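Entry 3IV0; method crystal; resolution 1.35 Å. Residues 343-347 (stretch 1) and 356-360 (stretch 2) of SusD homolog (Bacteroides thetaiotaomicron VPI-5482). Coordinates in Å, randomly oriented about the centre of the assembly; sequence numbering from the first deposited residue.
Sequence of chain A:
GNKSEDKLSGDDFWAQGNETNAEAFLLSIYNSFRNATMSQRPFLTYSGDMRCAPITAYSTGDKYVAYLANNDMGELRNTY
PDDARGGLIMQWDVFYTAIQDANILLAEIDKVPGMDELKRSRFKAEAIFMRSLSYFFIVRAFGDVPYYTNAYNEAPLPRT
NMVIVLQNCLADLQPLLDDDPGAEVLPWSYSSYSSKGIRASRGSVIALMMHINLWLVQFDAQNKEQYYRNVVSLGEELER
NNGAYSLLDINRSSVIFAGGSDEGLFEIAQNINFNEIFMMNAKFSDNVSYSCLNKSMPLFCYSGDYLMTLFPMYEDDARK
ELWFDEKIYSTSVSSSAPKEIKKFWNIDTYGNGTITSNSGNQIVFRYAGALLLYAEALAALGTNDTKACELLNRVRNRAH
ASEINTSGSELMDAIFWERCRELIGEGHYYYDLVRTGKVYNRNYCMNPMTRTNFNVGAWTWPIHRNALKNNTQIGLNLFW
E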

# COMPACT_ATOMS: atom_id res chain seq x y z
N LYS A 343 4.78 -2.45 -16.71
CA LYS A 343 4.30 -1.20 -16.08
C LYS A 343 5.39 -0.49 -15.28
O LYS A 343 5.49 0.71 -15.35
CB LYS A 343 3.14 -1.54 -15.13
CG LYS A 343 2.62 -0.37 -14.29
CD LYS A 343 1.39 -0.75 -13.51
CE LYS A 343 0.98 0.39 -12.58
NZ LYS A 343 -0.23 0.07 -11.79
N PHE A 344 6.18 -1.23 -14.52
CA PHE A 344 7.11 -0.62 -13.57
C PHE A 344 8.54 -0.53 -14.07
O PHE A 344 9.45 -0.23 -13.29
CB PHE A 344 7.08 -1.42 -12.28
CG PHE A 344 5.73 -1.44 -11.61
CD1 PHE A 344 5.36 -0.43 -10.76
CD2 PHE A 344 4.84 -2.46 -11.84
CE1 PHE A 344 4.10 -0.42 -10.19
CE2 PHE A 344 3.60 -2.49 -11.26
CZ PHE A 344 3.21 -1.47 -10.43
N TRP A 345 8.81 -0.90 -15.32
CA TRP A 345 10.21 -1.02 -15.73
C TRP A 345 11.01 0.26 -15.58
O TRP A 345 10.71 1.29 -16.16
CB TRP A 345 10.34 -1.59 -17.14
CG TRP A 345 9.98 -3.02 -17.23
CD1 TRP A 345 9.63 -3.85 -16.22
CD2 TRP A 345 10.00 -3.81 -18.42
NE1 TRP A 345 9.38 -5.11 -16.70
CE2 TRP A 345 9.61 -5.12 -18.05
CE3 TRP A 345 10.31 -3.54 -19.75
CZ2 TRP A 345 9.50 -6.16 -18.99
CZ3 TRP A 345 10.20 -4.58 -20.68
CH2 TRP A 345 9.82 -5.86 -20.30
N ASN A 346 12.03 0.14 -14.76
CA ASN A 346 13.11 1.09 -14.55
C ASN A 346 14.29 0.21 -14.21
O ASN A 346 14.61 -0.08 -13.05
CB ASN A 346 12.78 2.05 -13.42
CG ASN A 346 12.04 3.27 -13.91
OD1 ASN A 346 12.54 3.99 -14.79
ND2 ASN A 346 10.83 3.49 -13.40
N ILE A 347 14.95 -0.26 -15.25
CA ILE A 347 15.87 -1.36 -15.12
C ILE A 347 17.26 -0.87 -14.70
O ILE A 347 17.70 0.18 -15.16
CB ILE A 347 15.96 -2.10 -16.47
CG1 ILE A 347 14.60 -2.72 -16.85
CG2 ILE A 347 17.03 -3.17 -16.42
CD1 ILE A 347 14.38 -2.85 -18.37
N THR A 356 17.76 -5.64 -11.61
CA THR A 356 16.37 -5.48 -11.20
C THR A 356 15.61 -4.78 -12.30
O THR A 356 16.12 -3.88 -12.98
CB THR A 356 16.22 -4.69 -9.88
OG1 THR A 356 14.83 -4.54 -9.53
CG2 THR A 356 16.82 -3.33 -9.98
N SER A 357 14.35 -5.15 -12.43
CA SER A 357 13.48 -4.48 -13.37
C SER A 357 12.88 -3.20 -12.83
O SER A 357 12.24 -2.46 -13.58
CB SER A 357 12.36 -5.40 -13.85
OG SER A 357 11.41 -5.64 -12.80
N ASN A 358 13.05 -2.96 -11.52
CA ASN A 358 12.47 -1.78 -10.92
C ASN A 358 13.36 -1.21 -9.81
O ASN A 358 13.26 -1.62 -8.65
CB ASN A 358 11.05 -2.05 -10.42
CG ASN A 358 10.37 -0.78 -9.93
OD1 ASN A 358 10.97 0.30 -10.00
ND2 ASN A 358 9.13 -0.88 -9.48
N SER A 359 14.23 -0.28 -10.18
CA SER A 359 15.09 0.45 -9.26
C SER A 359 14.37 1.59 -8.57
O SER A 359 14.95 2.31 -7.74
CB SER A 359 16.27 1.03 -10.04
OG SER A 359 15.80 2.02 -10.94
N GLY A 360 13.08 1.75 -8.83
CA GLY A 360 12.31 2.86 -8.30
C GLY A 360 11.83 2.65 -6.89
O GLY A 360 11.91 1.57 -6.33
O HOH W 1 9.54 1.84 -11.72
O HOH W 2 16.77 2.38 -13.52

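Two short segments without extended regular structure are joined here chiefly through their backbones, and the centre of the contact is N346. Its backbone forms both direct hydrogen bonds between the stretches. N346 N donates to S357 O at 2.9 Å with an N-H...O angle of 168°, and S359 N donates to N346 O, also at 2.9 Å, with an angle of 166°. Both bonds are short and nearly straight. Together they bracket N358, making a single beta bridge between N346 and N358, whose CA atoms lie 4.7 Å apart. The two asparagines have similar extended backbones, with phi/psi of -149/85 and -145/92, which lets the polar groups of N346 address the residues before and after N358.

Weaker CA-H...O contacts supplement this bridge. S357 O, already the acceptor for N346 N, also receives W345 CA at 3.3 Å, while T356 O lies 3.3 Å from I347 CA. N346 O, in turn, is approached by N358 CA at 3.5 Å. Carbonyl oxygens can accept from more than one direction, so a slightly acidic CA-H fits beside a conventional donor.

Water extends the polar network where the chains do not meet directly. Water 1 donates to F344 O at 2.6 Å and to N358 OD1 at 2.7 Å, and accepts from N346 ND2 at 2.7 Å, tying both asparagine side chains to the backbone of stretch 1. Asparagine suits these positions because its amide carries a donor and an acceptor on a short stem. Water 2 spans the stretches a second time, donating to I347 O at 2.9 Å and lying 2.8 Å from S359 OG in another hydrogen bond. The small hydroxymethyl group of S359, with chi1 in the p well, reaches this water while its OG stays 3.2 Å from N346 O.

Stretch 2 is also braced internally. N358 N donates to T356 OG1 at 3.1 Å, and G360 N donates to N358 OD1 at 2.8 Å. The t rotamer of N358 thus places OD1 to serve both water 1 and the following backbone. Glycine fits at 360 because a CB in the ideal position would come within 3.0 Å of N358 OD1, too close for comfort.

Packing completes the contact, which buries 334 Å² summed over both sides. F344 starts toward stretch 2 from its CA, and its CB lies 3.5 Å from N358 ND2, but the end of the side chain leads away, so the buried phenylalanine lends apolar bulk beside the asparagine without inserting its ring between the stretches. W345 points away overall; even so, its CD1 lies 3.9 Å from S357 CB, a loose van der Waals contact at an oblique approach to the ring. I347 also points away overall and is exposed, yet its CG2 lies 3.6 Å from T356 O, so its side chain adds a modest contact beside the CA-H...O one. K343 is buried but takes no part in the contact: its fully extended side chain carries NZ to hydrogen-bonding partners elsewhere in the structure.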